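Local coordinates for protein Bpsl1147 (Burkholderia pseudomallei, PDB 5A4O) that probably binds DNA, single-stranded DNA in particular, as a dimeric bacterial homolog of the eukaryotic transcription coactivator PC4, at residues 13-25 and 35-47. Numbering follows the deposited sequence.
Sequences VQKSATQRIRISH and DVRLVVVDRDGDF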
# COMPACT_ATOMS: atom_id res chain seq x y z
N VAL A 13 4.09 3.00 -10.33
CA VAL A 13 3.00 3.97 -10.50
C VAL A 13 3.53 5.35 -10.17
O VAL A 13 3.87 5.64 -9.02
CB VAL A 13 1.81 3.67 -9.59
CG1 VAL A 13 0.70 4.70 -9.82
CG2 VAL A 13 1.34 2.24 -9.74
N GLN A 14 3.62 6.19 -11.19
CA GLN A 14 4.21 7.50 -11.02
C GLN A 14 3.26 8.43 -10.28
O GLN A 14 2.08 8.56 -10.65
CB GLN A 14 4.60 8.13 -12.37
CG GLN A 14 5.63 7.34 -13.12
CD GLN A 14 5.76 7.75 -14.58
OE1 GLN A 14 5.07 8.65 -15.04
NE2 GLN A 14 6.63 7.07 -15.31
N LYS A 15 3.77 9.07 -9.22
CA LYS A 15 3.03 10.12 -8.50
C LYS A 15 3.40 11.50 -8.97
O LYS A 15 2.56 12.41 -9.02
CB LYS A 15 3.33 10.07 -7.00
CG LYS A 15 2.75 8.87 -6.31
CD LYS A 15 2.85 8.92 -4.77
CE LYS A 15 2.56 10.29 -4.18
NZ LYS A 15 1.69 10.17 -2.98
N SER A 16 4.68 11.68 -9.27
CA SER A 16 5.21 12.97 -9.72
C SER A 16 6.57 12.73 -10.31
O SER A 16 7.03 11.60 -10.38
CB SER A 16 5.35 13.91 -8.50
OG SER A 16 6.38 13.46 -7.62
N ALA A 17 7.28 13.77 -10.73
CA ALA A 17 8.66 13.57 -11.13
C ALA A 17 9.52 12.98 -10.02
O ALA A 17 10.55 12.36 -10.32
CB ALA A 17 9.29 14.88 -11.57
N THR A 18 9.10 13.15 -8.78
CA THR A 18 9.98 12.79 -7.64
C THR A 18 9.57 11.59 -6.78
O THR A 18 10.31 11.22 -5.87
CB THR A 18 10.17 13.98 -6.69
OG1 THR A 18 8.94 14.34 -6.03
CG2 THR A 18 10.71 15.17 -7.47
N GLN A 19 8.42 10.99 -7.06
CA GLN A 19 7.85 9.95 -6.21
C GLN A 19 7.09 8.97 -7.07
O GLN A 19 6.44 9.36 -8.06
CB GLN A 19 6.87 10.54 -5.20
CG GLN A 19 7.44 11.63 -4.31
CD GLN A 19 6.64 11.82 -3.04
OE1 GLN A 19 5.41 11.71 -3.01
NE2 GLN A 19 7.35 12.12 -1.96
N ARG A 20 7.17 7.70 -6.71
CA ARG A 20 6.42 6.66 -7.39
C ARG A 20 5.97 5.69 -6.35
O ARG A 20 6.53 5.65 -5.26
CB ARG A 20 7.28 5.93 -8.40
CG ARG A 20 7.74 6.78 -9.54
CD ARG A 20 8.62 5.98 -10.48
NE ARG A 20 9.20 6.82 -11.49
CZ ARG A 20 10.06 6.41 -12.42
NH1 ARG A 20 10.45 5.15 -12.49
NH2 ARG A 20 10.53 7.29 -13.28
N ILE A 21 4.94 4.94 -6.68
CA ILE A 21 4.53 3.81 -5.87
C ILE A 21 5.00 2.55 -6.60
O ILE A 21 4.52 2.25 -7.71
CB ILE A 21 3.03 3.75 -5.64
CG1 ILE A 21 2.51 5.02 -4.94
CG2 ILE A 21 2.66 2.47 -4.89
CD1 ILE A 21 3.02 5.24 -3.54
N ARG A 22 5.95 1.82 -6.00
CA ARG A 22 6.51 0.61 -6.60
C ARG A 22 5.87 -0.64 -6.00
O ARG A 22 5.80 -0.80 -4.79
CB ARG A 22 8.03 0.57 -6.39
CG ARG A 22 8.71 -0.69 -6.99
CD ARG A 22 10.24 -0.74 -6.81
NE ARG A 22 10.84 -2.02 -7.38
CZ ARG A 22 11.38 -3.05 -6.68
NH1 ARG A 22 11.48 -3.04 -5.36
NH2 ARG A 22 11.87 -4.10 -7.34
N ILE A 23 5.39 -1.52 -6.86
CA ILE A 23 4.78 -2.75 -6.44
C ILE A 23 5.77 -3.79 -6.88
O ILE A 23 6.10 -3.85 -8.07
CB ILE A 23 3.41 -2.97 -7.14
CG1 ILE A 23 2.43 -1.86 -6.68
CG2 ILE A 23 2.86 -4.34 -6.81
CD1 ILE A 23 1.10 -1.89 -7.39
N SER A 24 6.29 -4.54 -5.91
CA SER A 24 7.35 -5.51 -6.18
C SER A 24 6.99 -6.86 -5.53
O SER A 24 6.13 -6.95 -4.65
CB SER A 24 8.69 -4.96 -5.72
OG SER A 24 8.72 -4.77 -4.31
N HIS A 25 7.61 -7.91 -6.03
CA HIS A 25 7.41 -9.24 -5.53
C HIS A 25 8.78 -9.82 -5.24
O HIS A 25 9.69 -9.67 -6.03
CB HIS A 25 6.67 -10.11 -6.55
CG HIS A 25 6.39 -11.49 -6.04
ND1 HIS A 25 7.29 -12.52 -6.17
CD2 HIS A 25 5.35 -11.98 -5.32
CE1 HIS A 25 6.81 -13.60 -5.58
NE2 HIS A 25 5.63 -13.30 -5.07
N ASP A 35 5.25 -6.25 -1.96
CA ASP A 35 5.57 -4.99 -1.35
C ASP A 35 4.94 -3.87 -2.15
O ASP A 35 4.97 -3.88 -3.39
CB ASP A 35 7.09 -4.88 -1.34
CG ASP A 35 7.59 -3.83 -0.41
OD1 ASP A 35 7.65 -4.09 0.80
OD2 ASP A 35 7.99 -2.75 -0.90
N VAL A 36 4.35 -2.90 -1.46
CA VAL A 36 3.73 -1.73 -2.10
C VAL A 36 4.30 -0.54 -1.36
O VAL A 36 4.08 -0.41 -0.17
CB VAL A 36 2.20 -1.75 -1.94
CG1 VAL A 36 1.59 -0.52 -2.56
CG2 VAL A 36 1.63 -3.03 -2.54
N ARG A 37 5.07 0.30 -2.05
CA ARG A 37 5.97 1.23 -1.31
C ARG A 37 6.24 2.48 -2.07
O ARG A 37 6.54 2.43 -3.25
CB ARG A 37 7.32 0.53 -1.04
CG ARG A 37 8.25 1.23 -0.02
CD ARG A 37 9.35 0.29 0.48
NE ARG A 37 8.78 -0.87 1.16
CZ ARG A 37 8.31 -0.88 2.41
NH1 ARG A 37 8.39 0.16 3.21
NH2 ARG A 37 7.78 -2.01 2.88
N LEU A 38 6.16 3.59 -1.34
CA LEU A 38 6.60 4.88 -1.82
C LEU A 38 8.14 4.88 -2.00
O LEU A 38 8.91 4.61 -1.05
CB LEU A 38 6.15 5.98 -0.86
CG LEU A 38 6.61 7.39 -1.23
CD1 LEU A 38 5.90 7.80 -2.49
CD2 LEU A 38 6.38 8.40 -0.10
N VAL A 39 8.57 5.19 -3.22
CA VAL A 39 9.97 5.34 -3.56
C VAL A 39 10.18 6.78 -4.03
O VAL A 39 9.29 7.36 -4.62
CB VAL A 39 10.43 4.31 -4.60
CG1 VAL A 39 10.13 2.89 -4.10
CG2 VAL A 39 9.78 4.55 -5.96
N VAL A 40 11.32 7.36 -3.69
CA VAL A 40 11.58 8.77 -3.95
C VAL A 40 12.97 9.02 -4.55
O VAL A 40 13.88 8.30 -4.28
CB VAL A 40 11.46 9.67 -2.69
CG1 VAL A 40 10.12 9.53 -2.01
CG2 VAL A 40 12.56 9.37 -1.74
N VAL A 41 13.07 10.05 -5.36
CA VAL A 41 14.29 10.28 -6.08
C VAL A 41 15.42 10.61 -5.14
O VAL A 41 15.25 11.20 -4.13
CB VAL A 41 14.23 11.46 -7.04
CG1 VAL A 41 13.88 11.10 -8.46
CG2 VAL A 41 13.49 12.62 -6.48
N ASP A 42 16.58 10.18 -5.59
CA ASP A 42 17.89 10.58 -5.10
C ASP A 42 18.26 11.62 -6.12
O ASP A 42 18.19 12.77 -5.86
CB ASP A 42 18.89 9.41 -5.23
CG ASP A 42 19.65 9.15 -3.97
OD1 ASP A 42 19.46 9.91 -3.01
OD2 ASP A 42 20.38 8.15 -3.94
N ARG A 43 18.58 11.12 -7.30
CA ARG A 43 18.72 11.76 -8.53
C ARG A 43 18.50 10.57 -9.46
O ARG A 43 18.44 9.43 -8.99
CB ARG A 43 20.14 12.28 -8.67
CG ARG A 43 21.20 11.52 -7.92
CD ARG A 43 21.84 12.42 -6.91
NE ARG A 43 20.93 12.72 -5.83
CZ ARG A 43 20.93 12.15 -4.65
NH1 ARG A 43 21.82 11.22 -4.39
NH2 ARG A 43 20.04 12.49 -3.73
N ASP A 44 18.34 10.88 -10.73
CA ASP A 44 18.12 9.98 -11.87
C ASP A 44 16.91 9.06 -11.63
O ASP A 44 15.90 9.50 -11.10
CB ASP A 44 19.38 9.18 -12.32
CG ASP A 44 20.71 9.84 -11.94
OD1 ASP A 44 21.02 9.88 -10.74
OD2 ASP A 44 21.46 10.25 -12.88
N GLY A 45 17.06 7.80 -11.98
CA GLY A 45 16.18 6.71 -11.63
C GLY A 45 16.69 6.05 -10.36
O GLY A 45 16.41 4.88 -10.03
N ASP A 46 17.51 6.80 -9.64
CA ASP A 46 17.90 6.36 -8.34
C ASP A 46 16.73 6.79 -7.50
O ASP A 46 16.79 7.81 -6.86
CB ASP A 46 19.21 6.95 -7.88
CG ASP A 46 20.35 6.62 -8.84
OD1 ASP A 46 20.35 7.21 -9.94
OD2 ASP A 46 21.21 5.82 -8.47
N PHE A 47 15.67 6.02 -7.57
CA PHE A 47 14.61 6.10 -6.61
C PHE A 47 15.04 5.25 -5.46
O PHE A 47 15.72 4.29 -5.64
CB PHE A 47 13.30 5.65 -7.17
CG PHE A 47 12.68 6.66 -8.07
CD1 PHE A 47 13.08 6.73 -9.36
CD2 PHE A 47 11.74 7.53 -7.62
CE1 PHE A 47 12.51 7.64 -10.22
CE2 PHE A 47 11.18 8.46 -8.46
CZ PHE A 47 11.59 8.51 -9.76
O HOH W 1 8.00 -2.22 -3.53
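The side chain of Arg20 lies across one face of the Phe47 ring, which carries Val41 CG1 against its other face. Arg20 CD stands 4.2 Å from the Phe47 ring centroid in a CH-pi contact, and farther out the guanidinium passes over the rim, with Arg20 NE 3.4 Å from Phe47 CZ and the two planes 34° apart. An extended chain from CG to NE (chi2 179°, chi3 -173°) carries the group past the ring to a salt bridge with Asp12. Beneath this pair, strands 19-25 and 35-41 run antiparallel, and Arg20, Arg22 and Ser24 form hydrogen-bonded pairs with Val39, Arg37 and Asp35. Val39 shares the face of Arg20, placing Val39 CG2 3.8 Å from Arg20 CB and CG1 beside Arg22 CB. Farther along the same face, a water is hydrogen-bonded to Arg22 O, Ser24 OG and Asp35 OD2, its oxygen 2.7 Å from Asp35 OD2. Arg37 takes the Asp35 carboxylate with two nitrogens, NE to OD2 and NH2 to OD1, each 2.9 Å. The other face is mostly aliphatic: Ile21 CG2 meets Val36 CG1 at 3.9 Å, while Ile21 CD1 and Lys15 CD both approach Leu38 CD1. Ile54 of the second subunit packs on Val36. This hairpin of the PC4-like sheet thus has two chemically distinct faces; Asp12 and the Phe47 ring would restrain Arg20 while Asp35 holds Arg37, the two carboxylates probably offsetting part of the positive charge.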